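Local structure of protein toll (Drosophila melanogaster, 4LXR) at residues A[619-624]-A[632-637]; A[644-649]-A[662-667]. The protein binds the cleaved, activated cytokine spaetzle C-106 through its extracellular leucine-rich repeats and signals in embryonic dorsal-ventral patterning and antifungal immunity. All blocks are in the same frame, centred on the assembly; numbering follows the deposited sequence.

Contact 1: residues A[619-624]-A[632-637]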
ATOM      1  N   LEU A 619     -38.316 -17.719 -26.146  1.00 58.34           N
ATOM      2  CA  LEU A 619     -38.185 -16.929 -27.360  1.00 50.54           C
ATOM      3  C   LEU A 619     -39.315 -15.897 -27.393  1.00 57.13           C
ATOM      4  O   LEU A 619     -40.500 -16.249 -27.403  1.00 53.16           O
ATOM      5  CB  LEU A 619     -38.263 -17.823 -28.590  1.00 49.82           C
ATOM      6  CG  LEU A 619     -38.327 -17.076 -29.923  1.00 49.48           C
ATOM      7  CD1 LEU A 619     -36.991 -16.382 -30.230  1.00 49.92           C
ATOM      8  CD2 LEU A 619     -38.745 -18.005 -31.050  1.00 49.30           C
ATOM      9  N   VAL A 620     -38.941 -14.625 -27.388  1.00 52.42           N
ATOM     10  CA  VAL A 620     -39.901 -13.540 -27.348  1.00 53.47           C
ATOM     11  C   VAL A 620     -39.938 -12.835 -28.691  1.00 57.00           C
ATOM     12  O   VAL A 620     -38.942 -12.257 -29.121  1.00 52.14           O
ATOM     13  CB  VAL A 620     -39.527 -12.526 -26.258  1.00 54.09           C
ATOM     14  CG1 VAL A 620     -40.463 -11.341 -26.284  1.00 55.69           C
ATOM     15  CG2 VAL A 620     -39.535 -13.192 -24.898  1.00 54.66           C
ATOM     16  N   ILE A 621     -41.087 -12.893 -29.358  1.00 58.91           N
ATOM     17  CA  ILE A 621     -41.268 -12.220 -30.636  1.00 54.10           C
ATOM     18  C   ILE A 621     -42.223 -11.041 -30.512  1.00 55.81           C
ATOM     19  O   ILE A 621     -43.422 -11.223 -30.289  1.00 57.14           O
ATOM     20  CB  ILE A 621     -41.802 -13.174 -31.701  1.00 54.40           C
ATOM     21  CG1 ILE A 621     -40.831 -14.330 -31.915  1.00 52.28           C
ATOM     22  CG2 ILE A 621     -42.041 -12.436 -33.011  1.00 54.12           C
ATOM     23  CD1 ILE A 621     -41.375 -15.389 -32.840  1.00 54.41           C
ATOM     24  N   ASN A 622     -41.676  -9.837 -30.651  1.00 55.84           N
ATOM     25  CA  ASN A 622     -42.438  -8.598 -30.586  1.00 57.50           C
ATOM     26  C   ASN A 622     -42.674  -8.000 -31.980  1.00 66.30           C
ATOM     27  O   ASN A 622     -41.718  -7.670 -32.681  1.00 64.20           O
ATOM     28  CB  ASN A 622     -41.695  -7.569 -29.726  1.00 57.68           C
ATOM     29  CG  ASN A 622     -41.507  -8.018 -28.291  1.00 57.78           C
ATOM     30  OD1 ASN A 622     -42.447  -8.458 -27.641  1.00 58.91           O
ATOM     31  ND2 ASN A 622     -40.283  -7.899 -27.785  1.00 56.70           N
ATOM     32  N   CYS A 623     -43.933  -7.853 -32.389  1.00 51.45           N
ATOM     33  CA  CYS A 623     -44.232  -7.133 -33.633  1.00 52.98           C
ATOM     34  C   CYS A 623     -45.241  -6.022 -33.385  1.00 51.24           C
ATOM     35  O   CYS A 623     -46.436  -6.275 -33.251  1.00 49.00           O
ATOM     36  CB  CYS A 623     -44.770  -8.064 -34.712  1.00 49.61           C
ATOM     37  SG  CYS A 623     -43.859  -9.578 -34.966  1.00 65.55           S
ATOM     38  N   HIS A 624     -44.758  -4.787 -33.342  1.00 61.96           N
ATOM     39  CA  HIS A 624     -45.602  -3.667 -32.947  1.00 63.64           C
ATOM     40  C   HIS A 624     -45.580  -2.498 -33.925  1.00 69.77           C
ATOM     41  O   HIS A 624     -45.641  -1.334 -33.525  1.00 72.96           O
ATOM     42  CB  HIS A 624     -45.237  -3.213 -31.538  1.00 63.68           C
ATOM     43  CG  HIS A 624     -45.331  -4.310 -30.528  1.00 60.68           C
ATOM     44  ND1 HIS A 624     -44.222  -4.904 -29.969  1.00 56.41           N
ATOM     45  CD2 HIS A 624     -46.405  -4.953 -30.012  1.00 52.12           C
ATOM     46  CE1 HIS A 624     -44.608  -5.851 -29.134  1.00 52.68           C
ATOM     47  NE2 HIS A 624     -45.929  -5.900 -29.142  1.00 54.15           N
ATOM     48  N   PRO A 632     -47.075 -12.708 -39.379  1.00 61.64           N
ATOM     49  CA  PRO A 632     -45.949 -12.885 -40.304  1.00 62.27           C
ATOM     50  C   PRO A 632     -45.241 -14.216 -40.087  1.00 60.05           C
ATOM     51  O   PRO A 632     -45.432 -14.849 -39.048  1.00 61.74           O
ATOM     52  CB  PRO A 632     -45.020 -11.727 -39.946  1.00 55.70           C
ATOM     53  CG  PRO A 632     -45.299 -11.456 -38.517  1.00 57.04           C
ATOM     54  CD  PRO A 632     -46.777 -11.722 -38.326  1.00 58.62           C
ATOM     55  N   ARG A 633     -44.450 -14.626 -41.073  1.00 67.49           N
ATOM     56  CA  ARG A 633     -43.600 -15.816 -41.001  1.00 65.19           C
ATOM     57  C   ARG A 633     -42.758 -15.855 -39.729  1.00 61.62           C
ATOM     58  O   ARG A 633     -41.955 -14.952 -39.486  1.00 61.64           O
ATOM     59  CB  ARG A 633     -42.662 -15.834 -42.205  1.00 62.97           C
ATOM     60  CG  ARG A 633     -43.355 -15.665 -43.541  1.00 77.37           C
ATOM     61  CD  ARG A 633     -42.339 -15.719 -44.684  1.00 94.17           C
ATOM     62  NE  ARG A 633     -42.969 -16.002 -45.972  1.00103.83           N
ATOM     63  CZ  ARG A 633     -42.307 -16.126 -47.118  1.00108.97           C
ATOM     64  NH1 ARG A 633     -40.989 -15.987 -47.145  1.00111.58           N
ATOM     65  NH2 ARG A 633     -42.966 -16.388 -48.240  1.00112.42           N
ATOM     66  N   LEU A 634     -42.925 -16.910 -38.933  1.00 56.48           N
ATOM     67  CA  LEU A 634     -42.244 -17.021 -37.639  1.00 62.47           C
ATOM     68  C   LEU A 634     -41.061 -17.985 -37.685  1.00 57.26           C
ATOM     69  O   LEU A 634     -41.085 -18.964 -38.426  1.00 69.53           O
ATOM     70  CB  LEU A 634     -43.233 -17.447 -36.537  1.00 52.63           C
ATOM     71  CG  LEU A 634     -44.394 -16.488 -36.259  1.00 50.67           C
ATOM     72  CD1 LEU A 634     -45.285 -16.969 -35.088  1.00 48.20           C
ATOM     73  CD2 LEU A 634     -43.881 -15.081 -35.998  1.00 50.69           C
ATOM     74  N   PRO A 635     -40.020 -17.710 -36.884  1.00 60.21           N
ATOM     75  CA  PRO A 635     -38.874 -18.619 -36.803  1.00 63.37           C
ATOM     76  C   PRO A 635     -39.227 -19.866 -36.015  1.00 58.35           C
ATOM     77  O   PRO A 635     -40.067 -19.804 -35.129  1.00 61.95           O
ATOM     78  CB  PRO A 635     -37.835 -17.803 -36.029  1.00 62.79           C
ATOM     79  CG  PRO A 635     -38.637 -16.857 -35.205  1.00 57.14           C
ATOM     80  CD  PRO A 635     -39.841 -16.516 -36.037  1.00 57.67           C
ATOM     81  N   ASN A 636     -38.591 -20.986 -36.337  1.00 69.57           N
ATOM     82  CA  ASN A 636     -38.794 -22.219 -35.587  1.00 69.49           C
ATOM     83  C   ASN A 636     -38.270 -22.128 -34.156  1.00 64.10           C
ATOM     84  O   ASN A 636     -37.263 -21.471 -33.892  1.00 69.07           O
ATOM     85  CB  ASN A 636     -38.140 -23.391 -36.318  1.00 76.00           C
ATOM     86  CG  ASN A 636     -39.139 -24.211 -37.102  1.00 82.96           C
ATOM     87  OD1 ASN A 636     -39.372 -25.382 -36.796  1.00 91.64           O
ATOM     88  ND2 ASN A 636     -39.755 -23.597 -38.106  1.00 79.81           N
ATOM     89  N   LEU A 637     -38.957 -22.791 -33.234  1.00 63.05           N
ATOM     90  CA  LEU A 637     -38.542 -22.791 -31.835  1.00 67.76           C
ATOM     91  C   LEU A 637     -37.463 -23.840 -31.580  1.00 78.20           C
ATOM     92  O   LEU A 637     -37.668 -25.026 -31.851  1.00 74.29           O
ATOM     93  CB  LEU A 637     -39.736 -23.051 -30.918  1.00 58.46           C
ATOM     94  CG  LEU A 637     -39.491 -22.848 -29.422  1.00 58.40           C
ATOM     95  CD1 LEU A 637     -39.055 -21.410 -29.157  1.00 56.71           C
ATOM     96  CD2 LEU A 637     -40.740 -23.202 -28.611  1.00 57.93           C
TER
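L619, I621 and C623 face the return segment 632-637 and meet it through apolar side chains alone. No hydrogen bond links the two segments. They run almost antiparallel, with end-to-end directions 173° apart, but their backbones stay too far apart for strand pairing.

I621 carries the middle of the contact. Its CG1 stands anti to the carbonyl carbon (chi1 -60°), and CD1 extends from it toward segment 632-637 (chi2 173°). The ring of P635 reaches toward it, tip to tip, with I621 CD1 3.7 Å from P635 CD. The same methyl touches L634, with CD1 of I621 4.0 Å from CD2 of L634.

L619 and L637 slide past each other in opposite directions. Both hold CG anti to the backbone N. L637 CD1 lies against L619 CB at 3.7 Å and also touches L619 CD2. CD2 of L619 lies 4.3 Å from CG of P635, a looser approach.

At the other end the ring of P632 comes near the cystine sulfur. P632 CG is 4.3 Å from C623 SG, which is disulfide-bonded to C608.

The contact lies in the LRRNT region, the N-terminal cap of the second leucine-rich repeat block. Strand 618-622 lies between strand 609-613, which is antiparallel to it, and strand 643-647, which is parallel. V620 and N622 pack on H611 of the former, while I621 touches M644 and L634 touches L646 of the latter.

Contact 2: residues A[644-649]-A[662-667]. With NAG (2-acetamido-2-deoxy-beta-D-glucopyranose), chain K.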
ATOM      1  N   MET A 644     -42.608 -19.664 -26.025  1.00 45.49           N
ATOM      2  CA  MET A 644     -42.539 -18.809 -27.207  1.00 46.88           C
ATOM      3  C   MET A 644     -43.685 -17.799 -27.137  1.00 51.71           C
ATOM      4  O   MET A 644     -44.862 -18.174 -27.254  1.00 45.71           O
ATOM      5  CB  MET A 644     -42.640 -19.663 -28.468  1.00 44.94           C
ATOM      6  CG  MET A 644     -42.601 -18.902 -29.777  1.00 45.87           C
ATOM      7  SD  MET A 644     -42.512 -20.052 -31.164  1.00 50.94           S
ATOM      8  CE  MET A 644     -42.276 -18.950 -32.557  1.00 49.24           C
ATOM      9  N   GLU A 645     -43.349 -16.529 -26.922  1.00 46.50           N
ATOM     10  CA  GLU A 645     -44.368 -15.500 -26.758  1.00 40.26           C
ATOM     11  C   GLU A 645     -44.521 -14.699 -28.039  1.00 45.43           C
ATOM     12  O   GLU A 645     -43.567 -14.122 -28.539  1.00 42.67           O
ATOM     13  CB  GLU A 645     -44.027 -14.554 -25.606  1.00 39.85           C
ATOM     14  CG  GLU A 645     -43.721 -15.230 -24.292  1.00 44.29           C
ATOM     15  CD  GLU A 645     -43.474 -14.230 -23.176  1.00 49.34           C
ATOM     16  OE1 GLU A 645     -43.274 -14.662 -22.022  1.00 45.77           O
ATOM     17  OE2 GLU A 645     -43.482 -13.010 -23.453  1.00 51.71           O
ATOM     18  N   LEU A 646     -45.726 -14.665 -28.580  1.00 44.61           N
ATOM     19  CA  LEU A 646     -45.938 -13.941 -29.818  1.00 48.06           C
ATOM     20  C   LEU A 646     -46.706 -12.675 -29.513  1.00 40.13           C
ATOM     21  O   LEU A 646     -47.904 -12.711 -29.269  1.00 38.76           O
ATOM     22  CB  LEU A 646     -46.675 -14.812 -30.827  1.00 43.63           C
ATOM     23  CG  LEU A 646     -47.055 -14.228 -32.178  1.00 42.49           C
ATOM     24  CD1 LEU A 646     -45.824 -13.671 -32.942  1.00 44.61           C
ATOM     25  CD2 LEU A 646     -47.735 -15.323 -32.965  1.00 42.87           C
ATOM     26  N   HIS A 647     -45.992 -11.560 -29.497  1.00 41.97           N
ATOM     27  CA  HIS A 647     -46.563 -10.267 -29.160  1.00 43.17           C
ATOM     28  C   HIS A 647     -46.987  -9.498 -30.407  1.00 44.54           C
ATOM     29  O   HIS A 647     -46.152  -9.029 -31.192  1.00 43.55           O
ATOM     30  CB  HIS A 647     -45.578  -9.462 -28.298  1.00 42.35           C
ATOM     31  CG  HIS A 647     -45.510  -9.934 -26.875  1.00 41.55           C
ATOM     32  ND1 HIS A 647     -46.349  -9.457 -25.890  1.00 42.28           N
ATOM     33  CD2 HIS A 647     -44.721 -10.857 -26.280  1.00 40.10           C
ATOM     34  CE1 HIS A 647     -46.069 -10.055 -24.747  1.00 37.83           C
ATOM     35  NE2 HIS A 647     -45.079 -10.906 -24.955  1.00 46.00           N
ATOM     36  N   LEU A 648     -48.303  -9.395 -30.585  1.00 41.20           N
ATOM     37  CA  LEU A 648     -48.884  -8.768 -31.761  1.00 41.83           C
ATOM     38  C   LEU A 648     -49.895  -7.700 -31.355  1.00 41.20           C
ATOM     39  O   LEU A 648     -50.787  -7.348 -32.127  1.00 47.09           O
ATOM     40  CB  LEU A 648     -49.519  -9.824 -32.664  1.00 47.80           C
ATOM     41  CG  LEU A 648     -48.558 -10.838 -33.303  1.00 51.16           C
ATOM     42  CD1 LEU A 648     -49.294 -11.958 -34.020  1.00 44.05           C
ATOM     43  CD2 LEU A 648     -47.610 -10.136 -34.268  1.00 61.81           C
ATOM     44  N   GLU A 649     -49.738  -7.186 -30.137  1.00 40.33           N
ATOM     45  CA  GLU A 649     -50.613  -6.140 -29.598  1.00 46.81           C
ATOM     46  C   GLU A 649     -50.807  -4.923 -30.496  1.00 44.71           C
ATOM     47  O   GLU A 649     -49.868  -4.445 -31.150  1.00 43.92           O
ATOM     48  CB  GLU A 649     -50.122  -5.649 -28.231  1.00 39.32           C
ATOM     49  CG  GLU A 649     -50.172  -6.676 -27.124  1.00 41.95           C
ATOM     50  CD  GLU A 649     -48.879  -7.458 -26.994  1.00 48.56           C
ATOM     51  OE1 GLU A 649     -48.589  -7.931 -25.871  1.00 44.91           O
ATOM     52  OE2 GLU A 649     -48.149  -7.588 -28.012  1.00 47.97           O
ATOM     53  N   PRO A 662     -45.520 -23.549 -39.600  1.00 65.04           N
ATOM     54  CA  PRO A 662     -44.155 -23.578 -39.055  1.00 65.67           C
ATOM     55  C   PRO A 662     -43.843 -22.362 -38.178  1.00 64.93           C
ATOM     56  O   PRO A 662     -44.187 -21.234 -38.548  1.00 64.03           O
ATOM     57  CB  PRO A 662     -43.260 -23.596 -40.314  1.00 64.06           C
ATOM     58  CG  PRO A 662     -44.183 -23.399 -41.493  1.00 62.94           C
ATOM     59  CD  PRO A 662     -45.542 -23.842 -41.043  1.00 69.22           C
ATOM     60  N   GLY A 663     -43.207 -22.604 -37.031  1.00 57.87           N
ATOM     61  CA  GLY A 663     -42.950 -21.566 -36.043  1.00 54.19           C
ATOM     62  C   GLY A 663     -44.169 -21.291 -35.172  1.00 53.58           C
ATOM     63  O   GLY A 663     -44.165 -21.554 -33.968  1.00 54.34           O
ATOM     64  N   TYR A 664     -45.221 -20.772 -35.801  1.00 55.22           N
ATOM     65  CA  TYR A 664     -46.489 -20.474 -35.149  1.00 48.48           C
ATOM     66  C   TYR A 664     -47.086 -21.690 -34.425  1.00 60.17           C
ATOM     67  O   TYR A 664     -47.859 -21.534 -33.478  1.00 55.62           O
ATOM     68  CB  TYR A 664     -47.476 -19.923 -36.193  1.00 52.20           C
ATOM     69  CG  TYR A 664     -48.872 -19.613 -35.670  1.00 53.64           C
ATOM     70  CD1 TYR A 664     -49.164 -18.380 -35.105  1.00 52.67           C
ATOM     71  CD2 TYR A 664     -49.900 -20.551 -35.758  1.00 53.41           C
ATOM     72  CE1 TYR A 664     -50.426 -18.086 -34.641  1.00 46.25           C
ATOM     73  CE2 TYR A 664     -51.180 -20.266 -35.286  1.00 45.16           C
ATOM     74  CZ  TYR A 664     -51.432 -19.032 -34.730  1.00 50.02           C
ATOM     75  OH  TYR A 664     -52.693 -18.728 -34.251  1.00 42.25           O
ATOM     76  N   GLU A 665     -46.725 -22.896 -34.861  1.00 62.32           N
ATOM     77  CA  GLU A 665     -47.247 -24.126 -34.254  1.00 61.01           C
ATOM     78  C   GLU A 665     -46.722 -24.387 -32.841  1.00 55.54           C
ATOM     79  O   GLU A 665     -47.257 -25.233 -32.126  1.00 62.27           O
ATOM     80  CB  GLU A 665     -46.923 -25.339 -35.130  1.00 68.81           C
ATOM     81  CG  GLU A 665     -45.437 -25.659 -35.239  1.00 72.97           C
ATOM     82  CD  GLU A 665     -45.167 -26.911 -36.055  1.00 77.76           C
ATOM     83  OE1 GLU A 665     -46.141 -27.592 -36.441  1.00 76.52           O
ATOM     84  OE2 GLU A 665     -43.982 -27.213 -36.313  1.00 84.48           O
ATOM     85  N   SER A 666     -45.674 -23.669 -32.448  1.00 50.56           N
ATOM     86  CA  SER A 666     -44.971 -23.940 -31.195  1.00 47.47           C
ATOM     87  C   SER A 666     -45.155 -22.823 -30.188  1.00 45.32           C
ATOM     88  O   SER A 666     -44.602 -22.876 -29.097  1.00 44.90           O
ATOM     89  CB  SER A 666     -43.475 -24.097 -31.464  1.00 52.57           C
ATOM     90  OG  SER A 666     -43.253 -24.834 -32.646  1.00 54.68           O
ATOM     91  N   VAL A 667     -45.897 -21.794 -30.585  1.00 52.93           N
ATOM     92  CA  VAL A 667     -46.195 -20.656 -29.723  1.00 43.38           C
ATOM     93  C   VAL A 667     -46.914 -21.110 -28.450  1.00 45.48           C
ATOM     94  O   VAL A 667     -47.863 -21.895 -28.511  1.00 40.29           O
ATOM     95  CB  VAL A 667     -47.096 -19.635 -30.458  1.00 42.21           C
ATOM     96  CG1 VAL A 667     -47.724 -18.640 -29.469  1.00 39.72           C
ATOM     97  CG2 VAL A 667     -46.312 -18.918 -31.558  1.00 43.39           C
TER
HETATM   98  C1  NAG K2014     -45.030 -28.679 -27.728  1.00 53.92           C
HETATM   99  C2  NAG K2014     -44.205 -29.053 -28.960  1.00 67.83           C
HETATM  100  C3  NAG K2014     -43.585 -30.433 -28.771  1.00 74.88           C
HETATM  101  C4  NAG K2014     -42.766 -30.469 -27.488  1.00 75.79           C
HETATM  102  C5  NAG K2014     -43.615 -30.019 -26.299  1.00 69.51           C
HETATM  103  C6  NAG K2014     -42.814 -29.880 -25.025  1.00 66.64           C
HETATM  104  C7  NAG K2014     -44.833 -28.103 -31.137  1.00 62.83           C
HETATM  105  C8  NAG K2014     -45.752 -28.214 -32.318  1.00 54.83           C
HETATM  106  N2  NAG K2014     -45.009 -29.013 -30.172  1.00 66.94           N
HETATM  107  O3  NAG K2014     -42.761 -30.757 -29.886  1.00 77.63           O
HETATM  108  O4  NAG K2014     -42.297 -31.794 -27.262  1.00 79.08           O
HETATM  109  O5  NAG K2014     -44.199 -28.731 -26.556  1.00 60.17           O
HETATM  110  O6  NAG K2014     -42.091 -28.657 -25.002  1.00 66.40           O
HETATM  111  O7  NAG K2014     -43.973 -27.221 -31.056  1.00 60.30           O
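This is a buried apolar contact inside a leucine-rich repeat solenoid, between a strand and the loop that returns to the next strand. Strand 643-647 opens the repeat after the LRRNT cap. Segment 662-667 spans the end of that repeat and the start of the next, just before strand 669-671. M644 and L646 point to the interior and meet G663, Y664, S666 and V667. No hydrogen bond joins the two segments.

M644 has the largest area buried by the loop. Its CG is anti to the backbone N (chi1 179°), and the chain runs out extended beyond it. CE ends 3.5 Å from the carbonyl oxygen of G663. That oxygen also accepts the backbone N-H of S666 within the turn. The methionine crosses V667 at about a right angle, with M644 SD 4.0 Å from V667 CG2. An alanine here would probably open a gap beside the G663 turn and leave V667 CG2 without its sulfur neighbour.

L646 also crosses V667 at about a right angle. Its CD2 meets the Y664 ring at the edge, near the ring plane, 4.0 Å from CD1 of Y664. The hydroxyl of Y664 bonds to the backbone oxygen of Q684.

On the outer face of the strand, H647 hydrogen-bonds two carboxylate oxygens that lie close to its ring plane. ND1 bonds to the syn lone pair of E649 OE1 at 2.7 Å, and NE2 meets OE2 of E645 on its anti side, tilted 27° out of the carboxylate plane. Together they would hold the imidazole against rotation. The ring also stacks on H671.

The loop touches an attached N-acetylglucosamine. S666 OG donates to its amide oxygen O7 at 3.0 Å, and E665 O lies 3.3 Å from its acetyl methyl C8.

Overall arrangement
Contacts 1 and 2 are successive turns of one solenoid, with centres about 6 Å apart. Along the chain, contact 1 closes before contact 2 opens. Their strands, 618-622 and 643-647, are parallel neighbours. Probable hydrogen bonds join them: I621 O lies 2.7 Å from H647 N, and C623 N lies 2.8 Å from H647 O. The interiors merge too, since P635 O is 3.5 Å from M644 CE. On the outer face, H624 bonds to E649. The sugar contacted by S666 lies about 6 Å from the side chain of L637. It is an attached glycan, not a bound substrate, and no other protein chain touches either contact.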